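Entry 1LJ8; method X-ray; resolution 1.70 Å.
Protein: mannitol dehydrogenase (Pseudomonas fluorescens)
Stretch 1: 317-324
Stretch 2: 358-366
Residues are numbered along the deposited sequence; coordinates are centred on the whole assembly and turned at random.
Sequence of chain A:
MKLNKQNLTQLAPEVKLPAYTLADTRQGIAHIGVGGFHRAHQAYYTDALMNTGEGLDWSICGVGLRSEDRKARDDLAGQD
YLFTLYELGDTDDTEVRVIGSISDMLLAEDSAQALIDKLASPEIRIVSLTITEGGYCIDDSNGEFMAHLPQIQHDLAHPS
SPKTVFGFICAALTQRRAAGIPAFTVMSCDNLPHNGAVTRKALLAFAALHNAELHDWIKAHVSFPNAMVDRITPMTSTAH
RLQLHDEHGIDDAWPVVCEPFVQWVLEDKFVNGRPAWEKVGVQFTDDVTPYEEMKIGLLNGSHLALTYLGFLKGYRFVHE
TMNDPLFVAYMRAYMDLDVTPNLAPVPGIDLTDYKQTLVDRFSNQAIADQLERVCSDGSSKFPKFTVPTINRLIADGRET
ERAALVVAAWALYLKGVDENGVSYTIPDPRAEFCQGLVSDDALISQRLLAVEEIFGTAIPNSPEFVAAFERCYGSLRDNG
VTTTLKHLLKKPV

Stretch 1 (317-324) FVHETMND
Stretch 2 (358-366) LVDRFSNQA

Residues 318-322 form a short helix, with Phe317 at its N-cap position; the second stretch enters already helical, the helix having begun earlier in the chain, runs helically past 358 and continues as loop, with Asn364 at phi/psi -55/111. The helix axes approach to 9.7 Å, their N-to-C directions 123° apart, and the nearest CA pair is His319-Ser363 at 4.8 Å. Together the stretches bury 395 Å², most of it at Gln365, Met322 and His319.

Gln365 (chi1 -44°, chi2 -85°, chi3 -53°) starts sideways, but its end comes nearer to the first helix. Its amide pairs with that of Asn323 (chi1 -67°, chi2 -25°) in two complementary hydrogen bonds: Asn323 ND2 donates to Gln365 OE1 at 2.9 Å, nearly linear at 177°, and Gln365 NE2 donates to Asn323 OD1 at 3.1 Å, more bent at 139°. Gln365 NE2 also donates to Ser363 O at 2.8 Å, which ties the folded side chain to its own backbone.

His319 (chi1 64°, p; chi2 -87°) points toward the second stretch. Gln365 CA lies 4.1 Å from its ring centroid, 22° off the normal, a CH-pi contact over the face. The His319 backbone is close too: its CA sits 3.5 Å from Phe362 O, with 138° at the hydrogen.

Met322, a selenomethionine (chi1 -66°, chi2 -65°, chi3 94°), also points toward the partner. Its CG packs 3.6 Å from Phe362 CB, while SE lies at the edge of the Phe362 ring. Val318 (chi1 176°, t) extends this apolar patch, CG1 to Phe362 CB 3.8 Å. Phe362 (chi1 -73°, m) directs CB toward the contact, although its ring leads away.

Ser363 OG donates to Val359 O at 2.6 Å; one water donates both to Ser363 OG (3.0 Å) and to Met322 O (2.8 Å), bridging the stretches.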

# COMPACT_ATOMS: atom_id res chain seq x y z
N PHE A 317 16.94 -7.57 -0.98
CA PHE A 317 16.32 -6.64 -1.94
C PHE A 317 15.59 -7.38 -3.02
O PHE A 317 15.96 -8.52 -3.36
CB PHE A 317 17.37 -5.75 -2.62
CG PHE A 317 18.08 -4.90 -1.64
CD1 PHE A 317 19.26 -5.36 -1.02
CD2 PHE A 317 17.55 -3.67 -1.27
CE1 PHE A 317 19.89 -4.60 -0.04
CE2 PHE A 317 18.17 -2.90 -0.29
CZ PHE A 317 19.35 -3.36 0.32
N VAL A 318 14.56 -6.74 -3.57
CA VAL A 318 13.78 -7.36 -4.62
C VAL A 318 14.64 -7.70 -5.86
O VAL A 318 14.49 -8.78 -6.43
CB VAL A 318 12.60 -6.44 -5.05
CG1 VAL A 318 11.84 -7.04 -6.23
CG2 VAL A 318 11.64 -6.28 -3.83
N HIS A 319 15.56 -6.82 -6.24
CA HIS A 319 16.36 -7.11 -7.43
C HIS A 319 17.25 -8.32 -7.26
O HIS A 319 17.60 -8.96 -8.26
CB HIS A 319 17.21 -5.91 -7.89
CG HIS A 319 18.26 -5.49 -6.90
ND1 HIS A 319 18.02 -4.61 -5.87
CD2 HIS A 319 19.59 -5.78 -6.84
CE1 HIS A 319 19.14 -4.37 -5.22
NE2 HIS A 319 20.11 -5.06 -5.80
N GLU A 320 17.61 -8.65 -6.02
CA GLU A 320 18.46 -9.83 -5.75
C GLU A 320 17.69 -11.09 -6.09
O GLU A 320 18.26 -12.02 -6.64
CB GLU A 320 18.87 -9.90 -4.30
CG GLU A 320 19.87 -8.79 -4.01
CD GLU A 320 20.26 -8.72 -2.58
OE1 GLU A 320 19.53 -9.19 -1.70
OE2 GLU A 320 21.33 -8.12 -2.33
N THR A 321 16.40 -11.12 -5.75
CA THR A 321 15.61 -12.30 -6.11
C THR A 321 15.50 -12.39 -7.63
O THR A 321 15.47 -13.48 -8.19
CB THR A 321 14.16 -12.30 -5.53
OG1 THR A 321 13.36 -11.27 -6.18
CG2 THR A 321 14.21 -12.11 -4.00
N MSE A 322 15.47 -11.25 -8.32
CA MSE A 322 15.36 -11.29 -9.76
C MSE A 322 16.68 -11.71 -10.41
O MSE A 322 16.68 -12.03 -11.61
CB MSE A 322 14.91 -9.94 -10.34
CG MSE A 322 13.50 -9.55 -9.95
SE MSE A 322 12.11 -10.79 -10.68
CE MSE A 322 12.01 -11.83 -9.25
N ASN A 323 17.78 -11.68 -9.63
CA ASN A 323 19.08 -12.13 -10.17
C ASN A 323 19.24 -13.65 -9.92
O ASN A 323 20.28 -14.23 -10.26
CB ASN A 323 20.26 -11.35 -9.55
CG ASN A 323 20.25 -9.87 -9.99
OD1 ASN A 323 19.71 -9.53 -11.04
ND2 ASN A 323 20.85 -9.00 -9.18
N ASP A 324 18.23 -14.26 -9.32
CA ASP A 324 18.23 -15.72 -9.07
C ASP A 324 17.25 -16.33 -10.09
O ASP A 324 16.02 -16.18 -9.98
CB ASP A 324 17.77 -16.02 -7.63
CG ASP A 324 17.93 -17.49 -7.27
OD1 ASP A 324 17.68 -18.34 -8.14
OD2 ASP A 324 18.31 -17.80 -6.12
N LEU A 358 6.49 -6.46 -15.36
CA LEU A 358 6.65 -6.65 -13.90
C LEU A 358 8.02 -7.24 -13.65
O LEU A 358 8.74 -6.84 -12.71
CB LEU A 358 5.54 -7.55 -13.32
CG LEU A 358 4.13 -6.96 -13.49
CD1 LEU A 358 3.13 -7.93 -12.86
CD2 LEU A 358 4.00 -5.58 -12.86
N VAL A 359 8.42 -8.20 -14.48
CA VAL A 359 9.74 -8.77 -14.31
C VAL A 359 10.78 -7.66 -14.48
O VAL A 359 11.71 -7.56 -13.69
CB VAL A 359 9.99 -9.92 -15.32
CG1 VAL A 359 11.45 -10.38 -15.26
CG2 VAL A 359 9.06 -11.07 -14.98
N ASP A 360 10.60 -6.83 -15.50
CA ASP A 360 11.56 -5.73 -15.77
C ASP A 360 11.64 -4.76 -14.58
O ASP A 360 12.72 -4.36 -14.14
CB ASP A 360 11.15 -4.89 -16.98
CG ASP A 360 11.17 -5.68 -18.32
OD1 ASP A 360 11.89 -6.69 -18.42
OD2 ASP A 360 10.45 -5.26 -19.26
N ARG A 361 10.47 -4.35 -14.08
CA ARG A 361 10.45 -3.40 -12.94
C ARG A 361 11.02 -4.00 -11.65
O ARG A 361 11.76 -3.33 -10.91
CB ARG A 361 9.02 -2.89 -12.72
CG ARG A 361 8.58 -1.93 -13.84
CD ARG A 361 7.05 -1.71 -13.80
NE ARG A 361 6.66 -1.20 -12.47
CZ ARG A 361 5.42 -1.28 -11.97
NH1 ARG A 361 4.43 -1.83 -12.69
NH2 ARG A 361 5.16 -0.81 -10.74
N PHE A 362 10.74 -5.27 -11.39
CA PHE A 362 11.33 -5.87 -10.19
C PHE A 362 12.84 -6.08 -10.34
O PHE A 362 13.54 -6.24 -9.36
CB PHE A 362 10.73 -7.25 -9.88
CG PHE A 362 9.32 -7.23 -9.34
CD1 PHE A 362 8.73 -8.44 -8.95
CD2 PHE A 362 8.58 -6.07 -9.24
CE1 PHE A 362 7.41 -8.47 -8.48
CE2 PHE A 362 7.25 -6.08 -8.78
CZ PHE A 362 6.67 -7.29 -8.40
N SER A 363 13.33 -6.12 -11.59
CA SER A 363 14.76 -6.33 -11.87
C SER A 363 15.57 -5.04 -11.77
O SER A 363 16.82 -5.06 -11.88
CB SER A 363 14.93 -6.97 -13.27
OG SER A 363 14.24 -8.22 -13.33
N ASN A 364 14.87 -3.92 -11.56
CA ASN A 364 15.51 -2.60 -11.39
C ASN A 364 16.54 -2.70 -10.24
O ASN A 364 16.21 -2.87 -9.07
CB ASN A 364 14.40 -1.58 -11.08
CG ASN A 364 14.91 -0.17 -10.82
OD1 ASN A 364 16.10 0.07 -10.61
ND2 ASN A 364 13.97 0.78 -10.79
N GLN A 365 17.82 -2.62 -10.56
CA GLN A 365 18.82 -2.78 -9.51
C GLN A 365 19.06 -1.50 -8.73
O GLN A 365 19.36 -1.55 -7.54
CB GLN A 365 20.18 -3.23 -10.09
CG GLN A 365 20.06 -4.33 -11.15
CD GLN A 365 20.00 -5.73 -10.57
OE1 GLN A 365 20.87 -6.12 -9.78
NE2 GLN A 365 18.98 -6.51 -10.97
N ALA A 366 18.90 -0.37 -9.39
CA ALA A 366 19.20 0.91 -8.74
C ALA A 366 18.24 1.26 -7.60
O ALA A 366 18.66 1.89 -6.64
CB ALA A 366 19.16 2.00 -9.76
O HOH W 1 15.79 -10.72 -13.94